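Local coordinates for glutamic acid/alanine-rich protein (Trypanosoma congolense, PDB 2Y44) that probably forms part of the parasite's surface coat as an elongated, mainly helical ectodomain, its exact molecular role being unknown, at residues V5-R16 with A95-L106. Residues are numbered along the deposited sequence; the frame is centred on the assembly and turned at random.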
loop_
_atom_site.group_PDB
_atom_site.type_symbol
_atom_site.label_atom_id
_atom_site.label_comp_id
_atom_site.label_asym_id
_atom_site.label_seq_id
_atom_site.Cartn_x
_atom_site.Cartn_y
_atom_site.Cartn_z
ATOM N N VAL A 5 26.564 0.313 5.060
ATOM C CA VAL A 5 26.030 -1.040 4.923
ATOM C C VAL A 5 24.736 -1.188 5.683
ATOM O O VAL A 5 23.771 -1.757 5.163
ATOM C CB VAL A 5 27.020 -2.087 5.419
ATOM C CG1 VAL A 5 26.409 -3.483 5.349
ATOM C CG2 VAL A 5 28.305 -2.052 4.552
ATOM N N GLN A 6 24.704 -0.651 6.897
ATOM C CA GLN A 6 23.512 -0.743 7.725
ATOM C C GLN A 6 22.398 0.107 7.156
ATOM O O GLN A 6 21.220 -0.254 7.193
ATOM C CB GLN A 6 23.809 -0.280 9.138
ATOM C CG GLN A 6 24.615 -1.288 9.981
ATOM C CD GLN A 6 23.807 -2.539 10.416
ATOM O OE1 GLN A 6 22.876 -2.997 9.729
ATOM N NE2 GLN A 6 24.159 -3.080 11.591
ATOM N N THR A 7 22.779 1.230 6.553
ATOM C CA THR A 7 21.768 2.112 5.944
ATOM C C THR A 7 21.183 1.501 4.660
ATOM O O THR A 7 19.981 1.569 4.406
ATOM C CB THR A 7 22.392 3.547 5.758
ATOM O OG1 THR A 7 22.786 4.037 7.044
ATOM C CG2 THR A 7 21.417 4.502 5.170
ATOM N N MET A 8 22.024 0.811 3.889
ATOM C CA MET A 8 21.596 0.083 2.706
ATOM C C MET A 8 20.700 -1.074 3.156
ATOM O O MET A 8 19.735 -1.406 2.469
ATOM C CB MET A 8 22.811 -0.468 1.950
ATOM C CG MET A 8 22.451 -1.382 0.765
ATOM S SD MET A 8 23.735 -1.531 -0.488
ATOM C CE MET A 8 25.222 -1.099 0.491
ATOM N N CYS A 9 21.041 -1.679 4.291
ATOM C CA CYS A 9 20.214 -2.739 4.861
ATOM C C CYS A 9 18.793 -2.249 5.168
ATOM O O CYS A 9 17.831 -2.931 4.845
ATOM C CB CYS A 9 20.842 -3.289 6.148
ATOM S SG CYS A 9 19.759 -4.519 6.849
ATOM N N ASP A 10 18.662 -1.066 5.778
ATOM C CA ASP A 10 17.360 -0.493 6.031
ATOM C C ASP A 10 16.573 -0.311 4.747
ATOM O O ASP A 10 15.377 -0.612 4.697
ATOM C CB ASP A 10 17.503 0.825 6.788
ATOM C CG ASP A 10 18.121 0.642 8.183
ATOM O OD1 ASP A 10 18.145 -0.497 8.714
ATOM O OD2 ASP A 10 18.481 1.681 8.808
ATOM N N VAL A 11 17.241 0.179 3.691
ATOM C CA VAL A 11 16.548 0.290 2.405
ATOM C C VAL A 11 16.104 -1.108 1.933
ATOM O O VAL A 11 14.973 -1.285 1.528
ATOM C CB VAL A 11 17.456 0.962 1.356
ATOM C CG1 VAL A 11 16.912 0.780 -0.067
ATOM C CG2 VAL A 11 17.521 2.444 1.676
ATOM N N ALA A 12 17.014 -2.083 1.966
ATOM C CA ALA A 12 16.667 -3.417 1.501
ATOM C C ALA A 12 15.459 -3.992 2.256
ATOM O O ALA A 12 14.569 -4.569 1.640
ATOM C CB ALA A 12 17.860 -4.349 1.620
ATOM N N ARG A 13 15.408 -3.791 3.569
ATOM C CA ARG A 13 14.250 -4.298 4.383
ATOM C C ARG A 13 12.934 -3.625 4.006
ATOM O O ARG A 13 11.863 -4.258 3.982
ATOM C CB ARG A 13 14.526 -4.105 5.885
ATOM C CG ARG A 13 15.676 -5.000 6.390
ATOM C CD ARG A 13 15.237 -5.718 7.649
ATOM N NE ARG A 13 16.159 -6.771 8.085
ATOM C CZ ARG A 13 17.160 -6.583 8.944
ATOM N NH1 ARG A 13 17.434 -5.362 9.403
ATOM N NH2 ARG A 13 17.855 -7.629 9.376
ATOM N N GLN A 14 13.007 -2.322 3.723
ATOM C CA GLN A 14 11.859 -1.594 3.160
ATOM C C GLN A 14 11.398 -2.168 1.822
ATOM O O GLN A 14 10.221 -2.461 1.646
ATOM C CB GLN A 14 12.153 -0.079 3.056
ATOM C CG GLN A 14 12.487 0.579 4.389
ATOM C CD GLN A 14 11.264 0.782 5.286
ATOM O OE1 GLN A 14 11.277 0.442 6.484
ATOM N NE2 GLN A 14 10.223 1.350 4.726
ATOM N N LEU A 15 12.320 -2.298 0.864
ATOM C CA LEU A 15 12.013 -2.906 -0.413
ATOM C C LEU A 15 11.419 -4.320 -0.267
ATOM O O LEU A 15 10.432 -4.670 -0.908
ATOM C CB LEU A 15 13.263 -2.938 -1.295
ATOM C CG LEU A 15 13.815 -1.578 -1.738
ATOM C CD1 LEU A 15 15.136 -1.759 -2.463
ATOM C CD2 LEU A 15 12.799 -0.777 -2.580
ATOM N N ARG A 16 12.045 -5.159 0.552
ATOM C CA ARG A 16 11.514 -6.506 0.761
ATOM C C ARG A 16 10.092 -6.549 1.350
ATOM O O ARG A 16 9.395 -7.575 1.241
ATOM C CB ARG A 16 12.463 -7.309 1.678
ATOM C CG ARG A 16 13.826 -7.486 1.076
ATOM C CD ARG A 16 14.780 -7.959 2.143
ATOM N NE ARG A 16 16.167 -8.017 1.686
ATOM C CZ ARG A 16 17.203 -8.127 2.527
ATOM N NH1 ARG A 16 17.005 -8.129 3.860
ATOM N NH2 ARG A 16 18.441 -8.156 2.054
ATOM N N ALA A 95 15.082 -3.834 -8.098
ATOM C CA ALA A 95 15.740 -3.124 -6.998
ATOM C C ALA A 95 16.027 -4.061 -5.806
ATOM O O ALA A 95 17.092 -4.022 -5.214
ATOM C CB ALA A 95 14.906 -1.944 -6.534
ATOM N N ILE A 96 15.082 -4.932 -5.503
ATOM C CA ILE A 96 15.306 -5.946 -4.483
ATOM C C ILE A 96 16.452 -6.874 -4.860
ATOM O O ILE A 96 17.379 -7.105 -4.068
ATOM C CB ILE A 96 14.028 -6.755 -4.177
ATOM C CG1 ILE A 96 13.022 -5.877 -3.374
ATOM C CG2 ILE A 96 14.402 -7.972 -3.392
ATOM C CD1 ILE A 96 11.544 -6.363 -3.470
ATOM N N GLU A 97 16.466 -7.327 -6.100
ATOM C CA GLU A 97 17.519 -8.249 -6.511
ATOM C C GLU A 97 18.907 -7.584 -6.436
ATOM O O GLU A 97 19.887 -8.156 -5.918
ATOM C CB GLU A 97 17.225 -8.754 -7.930
ATOM C CG GLU A 97 15.984 -9.644 -7.973
ATOM C CD GLU A 97 15.730 -10.295 -9.339
ATOM O OE1 GLU A 97 16.328 -9.852 -10.350
ATOM O OE2 GLU A 97 14.882 -11.223 -9.399
ATOM N N THR A 98 18.993 -6.382 -6.999
ATOM C CA THR A 98 20.210 -5.608 -6.988
ATOM C C THR A 98 20.729 -5.298 -5.584
ATOM O O THR A 98 21.944 -5.409 -5.317
ATOM C CB THR A 98 19.998 -4.293 -7.801
ATOM O OG1 THR A 98 19.762 -4.649 -9.171
ATOM C CG2 THR A 98 21.230 -3.407 -7.702
ATOM N N THR A 99 19.837 -4.837 -4.699
ATOM C CA THR A 99 20.229 -4.476 -3.362
ATOM C C THR A 99 20.643 -5.731 -2.605
ATOM O O THR A 99 21.638 -5.728 -1.877
ATOM C CB THR A 99 19.070 -3.739 -2.653
ATOM O OG1 THR A 99 18.742 -2.578 -3.434
ATOM C CG2 THR A 99 19.460 -3.293 -1.231
ATOM N N ASP A 100 19.860 -6.799 -2.746
ATOM C CA ASP A 100 20.200 -8.041 -2.034
ATOM C C ASP A 100 21.588 -8.509 -2.476
ATOM O O ASP A 100 22.375 -9.054 -1.675
ATOM C CB ASP A 100 19.174 -9.157 -2.313
ATOM C CG ASP A 100 17.860 -8.964 -1.586
ATOM O OD1 ASP A 100 17.767 -8.085 -0.725
ATOM O OD2 ASP A 100 16.889 -9.703 -1.888
ATOM N N GLU A 101 21.859 -8.377 -3.758
ATOM C CA GLU A 101 23.120 -8.889 -4.291
ATOM C C GLU A 101 24.279 -8.062 -3.769
ATOM O O GLU A 101 25.315 -8.618 -3.371
ATOM C CB GLU A 101 23.121 -8.916 -5.812
ATOM C CG GLU A 101 24.476 -9.294 -6.424
ATOM C CD GLU A 101 24.888 -10.746 -6.150
ATOM O OE1 GLU A 101 24.048 -11.578 -5.709
ATOM O OE2 GLU A 101 26.062 -11.061 -6.422
ATOM N N SER A 102 24.090 -6.739 -3.713
ATOM C CA SER A 102 25.113 -5.886 -3.078
ATOM C C SER A 102 25.450 -6.349 -1.665
ATOM O O SER A 102 26.629 -6.388 -1.268
ATOM C CB SER A 102 24.694 -4.409 -3.072
ATOM O OG SER A 102 24.677 -3.894 -4.397
ATOM N N LEU A 103 24.417 -6.714 -0.910
ATOM C CA LEU A 103 24.609 -7.000 0.509
ATOM C C LEU A 103 25.243 -8.378 0.630
ATOM O O LEU A 103 26.143 -8.571 1.470
ATOM C CB LEU A 103 23.274 -6.976 1.235
ATOM C CG LEU A 103 22.825 -5.542 1.590
ATOM C CD1 LEU A 103 21.319 -5.544 1.847
ATOM C CD2 LEU A 103 23.628 -4.940 2.746
ATOM N N ARG A 104 24.806 -9.327 -0.207
ATOM C CA ARG A 104 25.393 -10.685 -0.085
ATOM C C ARG A 104 26.850 -10.731 -0.497
ATOM O O ARG A 104 27.609 -11.552 0.017
ATOM C CB ARG A 104 24.567 -11.798 -0.749
ATOM C CG ARG A 104 24.609 -11.871 -2.236
ATOM C CD ARG A 104 23.900 -13.179 -2.751
ATOM N NE ARG A 104 22.508 -13.208 -2.292
ATOM C CZ ARG A 104 21.483 -12.699 -2.986
ATOM N NH1 ARG A 104 21.667 -12.250 -4.208
ATOM N NH2 ARG A 104 20.263 -12.695 -2.485
ATOM N N LEU A 105 27.260 -9.829 -1.383
ATOM C CA LEU A 105 28.677 -9.730 -1.756
ATOM C C LEU A 105 29.490 -9.151 -0.615
ATOM O O LEU A 105 30.604 -9.621 -0.324
ATOM C CB LEU A 105 28.838 -8.905 -3.045
ATOM C CG LEU A 105 28.340 -9.569 -4.337
ATOM C CD1 LEU A 105 28.251 -8.512 -5.445
ATOM C CD2 LEU A 105 29.220 -10.808 -4.766
ATOM N N LEU A 106 28.895 -8.192 0.100
ATOM C CA LEU A 106 29.570 -7.574 1.245
ATOM C C LEU A 106 29.712 -8.570 2.375
ATOM O O LEU A 106 30.642 -8.479 3.168
ATOM C CB LEU A 106 28.807 -6.324 1.729
ATOM C CG LEU A 106 28.971 -5.076 0.864
ATOM C CD1 LEU A 106 27.861 -4.011 1.203
ATOM C CD2 LEU A 106 30.359 -4.504 1.101
#
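Arg16 and Asp100 supply the salt bridge between two helices that run roughly antiparallel, their axes 9.6 Å apart and inclined at 146°. The arginine grips the carboxylate side-on but spends both nitrogens on a single oxygen: NE and NH2 of Arg16 each lie 2.9 Å from OD1 of Asp100. That oxygen sits in the guanidinium plane, whereas both donors approach it from one face of the carboxylate, NE on the syn side and NH2 well above the plane; the two groups are turned 52° against each other, and both bonds are moderately bent, near 145°. A chain extended from CG to NE carries the guanidinium back over Ala12, whose CB lies over one face, toward the rim. The remaining nitrogen, NH1, donates to the carbonyls of Cys122 and Gly124, so this one side chain links both helices to the loop after helix 113-120.

Thr99 settles its hydroxyl within its own helix. OG1 donates to Ala95 O at 2.8 Å, and that carbonyl also accepts Thr99 N from the opposite face of its plane. CG2 lies anti to the backbone N, which presents the methyl to Ala12, and its 3.4 Å approach to Ala12 CB is tight.

The remaining contacts are largely apolar. Leu103 is a knob among Val5, Met8, Cys9 and Ala12, and Met8 in turn enters the hole formed by Thr99, Ser102, Leu103 and Leu106, its CE meeting Leu106 CD1 tip to tip. Leu15 CB packs on Ile96 CG1 at 3.6 Å.

The contact joins helix 2-16 to the C-terminal part of helix 57-107. Helix 113-120 adjoins Val5 and Leu106, Phe159 of helix 149-183 touches Leu15 and Ala95, helix 131-144 packs on Val11, and the Cys9–Cys122 disulfide fastens helix 2-16 to the segment following helix 113-120.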